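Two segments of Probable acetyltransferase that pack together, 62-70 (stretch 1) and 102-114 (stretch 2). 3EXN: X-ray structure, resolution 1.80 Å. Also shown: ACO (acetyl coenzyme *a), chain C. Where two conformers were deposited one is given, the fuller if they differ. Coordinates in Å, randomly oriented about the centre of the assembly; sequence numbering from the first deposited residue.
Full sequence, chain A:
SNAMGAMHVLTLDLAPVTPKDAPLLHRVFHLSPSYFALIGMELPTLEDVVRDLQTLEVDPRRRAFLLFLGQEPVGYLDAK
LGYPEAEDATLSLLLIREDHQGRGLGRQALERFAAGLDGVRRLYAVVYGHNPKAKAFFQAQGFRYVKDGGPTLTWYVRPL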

# COMPACT_ATOMS: atom_id res chain seq x y z
N ARG A 62 -0.04 -3.58 12.53
CA ARG A 62 0.28 -3.47 11.11
C ARG A 62 -0.59 -4.47 10.36
O ARG A 62 -0.84 -5.60 10.83
N ARG A 63 -1.09 -4.03 9.21
CA ARG A 63 -1.87 -4.87 8.32
C ARG A 63 -1.25 -4.77 6.93
O ARG A 63 -1.49 -3.77 6.20
N ALA A 64 -0.41 -5.74 6.60
CA ALA A 64 0.31 -5.72 5.34
C ALA A 64 0.07 -7.01 4.57
O ALA A 64 0.02 -8.10 5.18
N PHE A 65 -0.07 -6.86 3.24
CA PHE A 65 -0.50 -7.95 2.36
C PHE A 65 0.27 -7.96 1.06
O PHE A 65 0.45 -6.90 0.43
N LEU A 66 0.70 -9.15 0.62
CA LEU A 66 0.95 -9.34 -0.79
C LEU A 66 -0.38 -9.49 -1.56
O LEU A 66 -1.32 -10.13 -1.08
N LEU A 67 -0.46 -8.89 -2.74
CA LEU A 67 -1.67 -8.90 -3.60
C LEU A 67 -1.47 -9.90 -4.70
O LEU A 67 -0.47 -9.85 -5.42
N PHE A 68 -2.37 -10.89 -4.76
CA PHE A 68 -2.19 -12.03 -5.65
C PHE A 68 -3.30 -12.10 -6.68
O PHE A 68 -4.46 -11.95 -6.36
N LEU A 69 -2.91 -12.40 -7.90
CA LEU A 69 -3.89 -12.93 -8.89
C LEU A 69 -3.51 -14.38 -9.12
O LEU A 69 -2.53 -14.68 -9.82
N GLY A 70 -4.27 -15.29 -8.53
CA GLY A 70 -3.90 -16.71 -8.51
C GLY A 70 -2.58 -16.85 -7.76
O GLY A 70 -2.50 -16.42 -6.62
N GLY A 102 -3.43 0.20 -14.14
CA GLY A 102 -4.50 0.67 -15.03
C GLY A 102 -5.62 -0.33 -15.40
O GLY A 102 -6.30 -0.14 -16.42
N ARG A 103 -5.82 -1.37 -14.59
CA ARG A 103 -6.82 -2.41 -14.85
C ARG A 103 -7.79 -2.49 -13.67
O ARG A 103 -8.53 -3.44 -13.55
N GLY A 104 -7.79 -1.49 -12.81
CA GLY A 104 -8.67 -1.47 -11.65
C GLY A 104 -8.23 -2.23 -10.42
O GLY A 104 -8.99 -2.29 -9.44
N LEU A 105 -7.02 -2.78 -10.42
CA LEU A 105 -6.57 -3.57 -9.27
C LEU A 105 -6.31 -2.73 -7.99
O LEU A 105 -6.57 -3.22 -6.87
N GLY A 106 -5.89 -1.48 -8.16
CA GLY A 106 -5.65 -0.56 -7.03
C GLY A 106 -6.96 -0.31 -6.33
O GLY A 106 -7.05 -0.44 -5.08
N ARG A 107 -8.00 -0.02 -7.11
CA ARG A 107 -9.32 0.21 -6.51
C ARG A 107 -9.87 -1.05 -5.81
O ARG A 107 -10.40 -0.99 -4.71
N GLN A 108 -9.69 -2.20 -6.43
CA GLN A 108 -10.20 -3.45 -5.87
C GLN A 108 -9.50 -3.74 -4.52
O GLN A 108 -10.18 -4.16 -3.56
N ALA A 109 -8.18 -3.50 -4.47
CA ALA A 109 -7.37 -3.81 -3.26
C ALA A 109 -7.84 -2.90 -2.11
O ALA A 109 -8.00 -3.34 -0.96
N LEU A 110 -8.08 -1.64 -2.44
CA LEU A 110 -8.51 -0.67 -1.45
C LEU A 110 -9.90 -1.01 -0.90
O LEU A 110 -10.15 -0.92 0.35
N GLU A 111 -10.80 -1.42 -1.79
CA GLU A 111 -12.17 -1.70 -1.37
C GLU A 111 -12.20 -3.01 -0.56
O GLU A 111 -12.92 -3.11 0.43
N ARG A 112 -11.40 -4.00 -0.97
CA ARG A 112 -11.35 -5.26 -0.21
C ARG A 112 -10.76 -5.02 1.19
O ARG A 112 -11.22 -5.64 2.18
N PHE A 113 -9.76 -4.13 1.27
CA PHE A 113 -9.12 -3.85 2.57
C PHE A 113 -10.10 -3.06 3.46
O PHE A 113 -10.33 -3.42 4.62
N ALA A 114 -10.74 -2.04 2.90
CA ALA A 114 -11.65 -1.21 3.72
C ALA A 114 -12.86 -2.02 4.22
O ALA A 114 -13.41 -1.76 5.31

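What holds the strand against the helix at the middle of the contact? The answer is a small apolar pairing where the backbones come closest in register: the CA atoms of Leu 67 and Ala 109 lie 7.6 Å apart. Leu 67 points toward the helix with chi1 m and chi2 t, which carries its CD1 to within 3.8 Å of CB of Ala 109. The alanine side chain is a single methyl, so the leucine has to supply most of the reach across the gap. Both residues are buried, and no hydrogen bond links the two stretches; what joins them here is the fit of carbon against carbon.

How does the packing spread along the strand from this centre? Side chains of an extended strand alternate, so Arg 63, Phe 65, Leu 67 and Leu 69 all point toward the helix, while Ala 64 points away from it. The strand and helix run at 124° to one another, more antiparallel than parallel, so the early strand residues meet the later turns of the helix. There Phe 113, with chi1 t, offers its ring to Phe 65, whose chi1 is m; CE2 of Phe 65 lies 4.0 Å from CD1 of Phe 113, and the approach is oblique. Arg 63 adds the foot of its side chain, its CB sitting 4.1 Å from CE1 of Phe 113. At the other end Leu 69, again m and t, brings its CD1 to 4.1 Å from CD1 of Leu 105, which has the same pair of rotamers. The helix residues that answer the strand, Leu 105, Ala 109 and Phe 113, are spaced four apart and therefore line one side of the helix.

Where does the contact turn polar? It does so at its two ends, through arginines that contribute in different ways. Arg 63 starts toward the helix, but its end leads away, and its NH2 donates a hydrogen bond to O of the neighbouring Arg 62 at 2.9 Å. Arg 103, just ahead of the helix, points toward the strand and reaches the tip of Leu 69: its NH1 lies 3.3 Å from CD1 of Leu 69, with the methyl at the edge of the guanidinium, near its plane. This is a close contact between a charged group and an apolar one.

What does the start of the second stretch do besides pack? Its backbone holds the phosphates of acetyl coenzyme A, the acetyl donor expected of an acetyltransferase. Gly 102 N donates to ACO O4A at 3.1 Å, and Gly 104 N donates to ACO O1A at 2.8 Å. Gly 106 N donates to ACO O5A at 2.8 Å. Arg 107 N donates to ACO O2A at 2.9 Å. Gly 106 leaves room for the ligand, since a CB there would clash with O6A of the cofactor. The helix thus turns Leu 105, Ala 109 and Phe 113 to the strand while the loop before it and its first turn bind the cofactor.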

# COMPACT_ATOMS: atom_id res chain seq x y z
CB ARG A 62 1.77 -3.78 10.81
CG ARG A 62 2.76 -2.65 11.15
CD ARG A 62 2.83 -1.47 10.13
NE ARG A 62 3.63 -1.73 8.90
CZ ARG A 62 4.95 -1.68 8.81
NH1 ARG A 62 5.53 -1.90 7.63
NH2 ARG A 62 5.72 -1.37 9.87
CB ARG A 63 -3.32 -4.46 8.28
CG ARG A 63 -4.10 -4.71 9.60
CD ARG A 63 -4.32 -6.18 9.95
NE ARG A 63 -5.03 -6.34 11.24
CZ ARG A 63 -4.46 -6.29 12.45
NH1 ARG A 63 -5.21 -6.45 13.56
NH2 ARG A 63 -3.16 -6.01 12.57
CB ALA A 64 1.85 -5.49 5.57
CB PHE A 65 -1.97 -7.78 1.99
CG PHE A 65 -2.87 -7.61 3.15
CD1 PHE A 65 -3.49 -8.72 3.76
CD2 PHE A 65 -3.09 -6.34 3.67
CE1 PHE A 65 -4.34 -8.55 4.86
CE2 PHE A 65 -3.92 -6.16 4.77
CZ PHE A 65 -4.52 -7.28 5.39
CB LEU A 66 1.82 -10.57 -1.02
CG LEU A 66 3.32 -10.35 -1.09
CD1 LEU A 66 3.93 -11.75 -1.15
CD2 LEU A 66 3.78 -9.51 -2.32
CB LEU A 67 -1.98 -7.49 -4.12
CG LEU A 67 -2.06 -6.37 -3.08
CD1 LEU A 67 -2.36 -5.02 -3.75
CD2 LEU A 67 -3.08 -6.66 -2.00
CB PHE A 68 -2.14 -13.37 -4.89
CG PHE A 68 -0.77 -13.70 -4.30
CD1 PHE A 68 0.24 -14.29 -5.06
CD2 PHE A 68 -0.52 -13.44 -2.95
CE1 PHE A 68 1.49 -14.61 -4.51
CE2 PHE A 68 0.75 -13.79 -2.35
CZ PHE A 68 1.75 -14.34 -3.13
CB LEU A 69 -3.86 -12.12 -10.19
CG LEU A 69 -4.52 -10.73 -10.18
CD1 LEU A 69 -4.29 -10.03 -11.51
CD2 LEU A 69 -6.02 -10.77 -9.83
CB ARG A 103 -6.18 -3.79 -15.03
CG ARG A 103 -4.91 -3.82 -15.86
CD ARG A 103 -4.50 -5.25 -16.24
NE ARG A 103 -4.76 -6.21 -15.16
CZ ARG A 103 -4.75 -7.54 -15.31
NH1 ARG A 103 -5.01 -8.33 -14.28
NH2 ARG A 103 -4.50 -8.09 -16.49
CB LEU A 105 -5.36 -4.39 -9.62
CG LEU A 105 -5.52 -5.40 -10.74
CD1 LEU A 105 -4.19 -5.97 -11.08
CD2 LEU A 105 -6.50 -6.57 -10.40
CB ARG A 107 -10.35 0.70 -7.57
CG ARG A 107 -11.74 0.81 -6.94
CD ARG A 107 -12.81 1.44 -7.86
NE ARG A 107 -14.14 1.30 -7.26
CZ ARG A 107 -14.64 2.04 -6.26
NH1 ARG A 107 -13.93 3.02 -5.68
NH2 ARG A 107 -15.87 1.81 -5.81
CB GLN A 108 -9.99 -4.63 -6.83
CG GLN A 108 -10.75 -5.89 -6.36
CD GLN A 108 -10.51 -7.12 -7.20
OE1 GLN A 108 -10.16 -7.05 -8.40
NE2 GLN A 108 -10.67 -8.25 -6.58
CB ALA A 109 -5.87 -3.62 -3.53
CB LEU A 110 -8.53 0.71 -2.08
CG LEU A 110 -8.55 1.93 -1.20
CD1 LEU A 110 -7.42 1.85 -0.16
CD2 LEU A 110 -8.40 3.14 -2.14
CB GLU A 111 -13.16 -1.67 -2.56
CG GLU A 111 -13.32 -0.23 -3.26
CD GLU A 111 -13.29 1.01 -2.27
OE1 GLU A 111 -13.81 0.92 -1.14
OE2 GLU A 111 -12.75 2.09 -2.63
CB ARG A 112 -10.59 -6.35 -0.94
CG ARG A 112 -11.37 -6.90 -2.11
CD ARG A 112 -10.87 -8.20 -2.61
NE ARG A 112 -11.49 -8.49 -3.89
CZ ARG A 112 -12.73 -8.96 -4.05
NH1 ARG A 112 -13.49 -9.24 -2.99
NH2 ARG A 112 -13.21 -9.16 -5.27
CB PHE A 113 -7.80 -3.11 2.35
CG PHE A 113 -7.18 -2.58 3.62
CD1 PHE A 113 -6.80 -3.46 4.63
CD2 PHE A 113 -7.06 -1.22 3.83
CE1 PHE A 113 -6.27 -2.99 5.85
CE2 PHE A 113 -6.51 -0.72 5.06
CZ PHE A 113 -6.12 -1.58 6.03
CB ALA A 114 -12.10 0.00 2.92
O5B ACO C . -7.65 3.15 -11.06
P1A ACO C . -6.94 1.66 -10.99
O1A ACO C . -6.80 1.14 -12.43
O2A ACO C . -7.57 0.89 -9.84
O3A ACO C . -5.46 2.12 -10.49
P2A ACO C . -4.21 1.14 -10.35
O4A ACO C . -3.22 1.60 -11.42
O5A ACO C . -4.62 -0.32 -10.42
O6A ACO C . -3.73 1.59 -8.84
CBP ACO C . -1.93 3.00 -7.91
CCP ACO C . -3.36 2.93 -8.48
CDP ACO C . -1.96 2.20 -6.62
CEP ACO C . -1.52 4.43 -7.58
CAP ACO C . -0.92 2.38 -8.92
OAP ACO C . -0.90 3.14 -10.16
C9P ACO C . 0.51 2.34 -8.42
O9P ACO C . 0.96 1.38 -7.82
N8P ACO C . 1.25 3.41 -8.68
C7P ACO C . 2.69 3.50 -8.34
C6P ACO C . 2.97 3.42 -6.84
C5P ACO C . 2.24 4.53 -6.09
O5P ACO C . 2.20 5.70 -6.51
N4P ACO C . 1.64 4.13 -4.95
C3P ACO C . 0.92 5.07 -4.12
C2P ACO C . 1.81 5.67 -3.06
S1P ACO C . 0.93 6.80 -1.97
C ACO C . 0.23 5.61 -0.99
O ACO C . 0.44 4.45 -1.24
CH3 ACO C . -0.66 5.99 0.18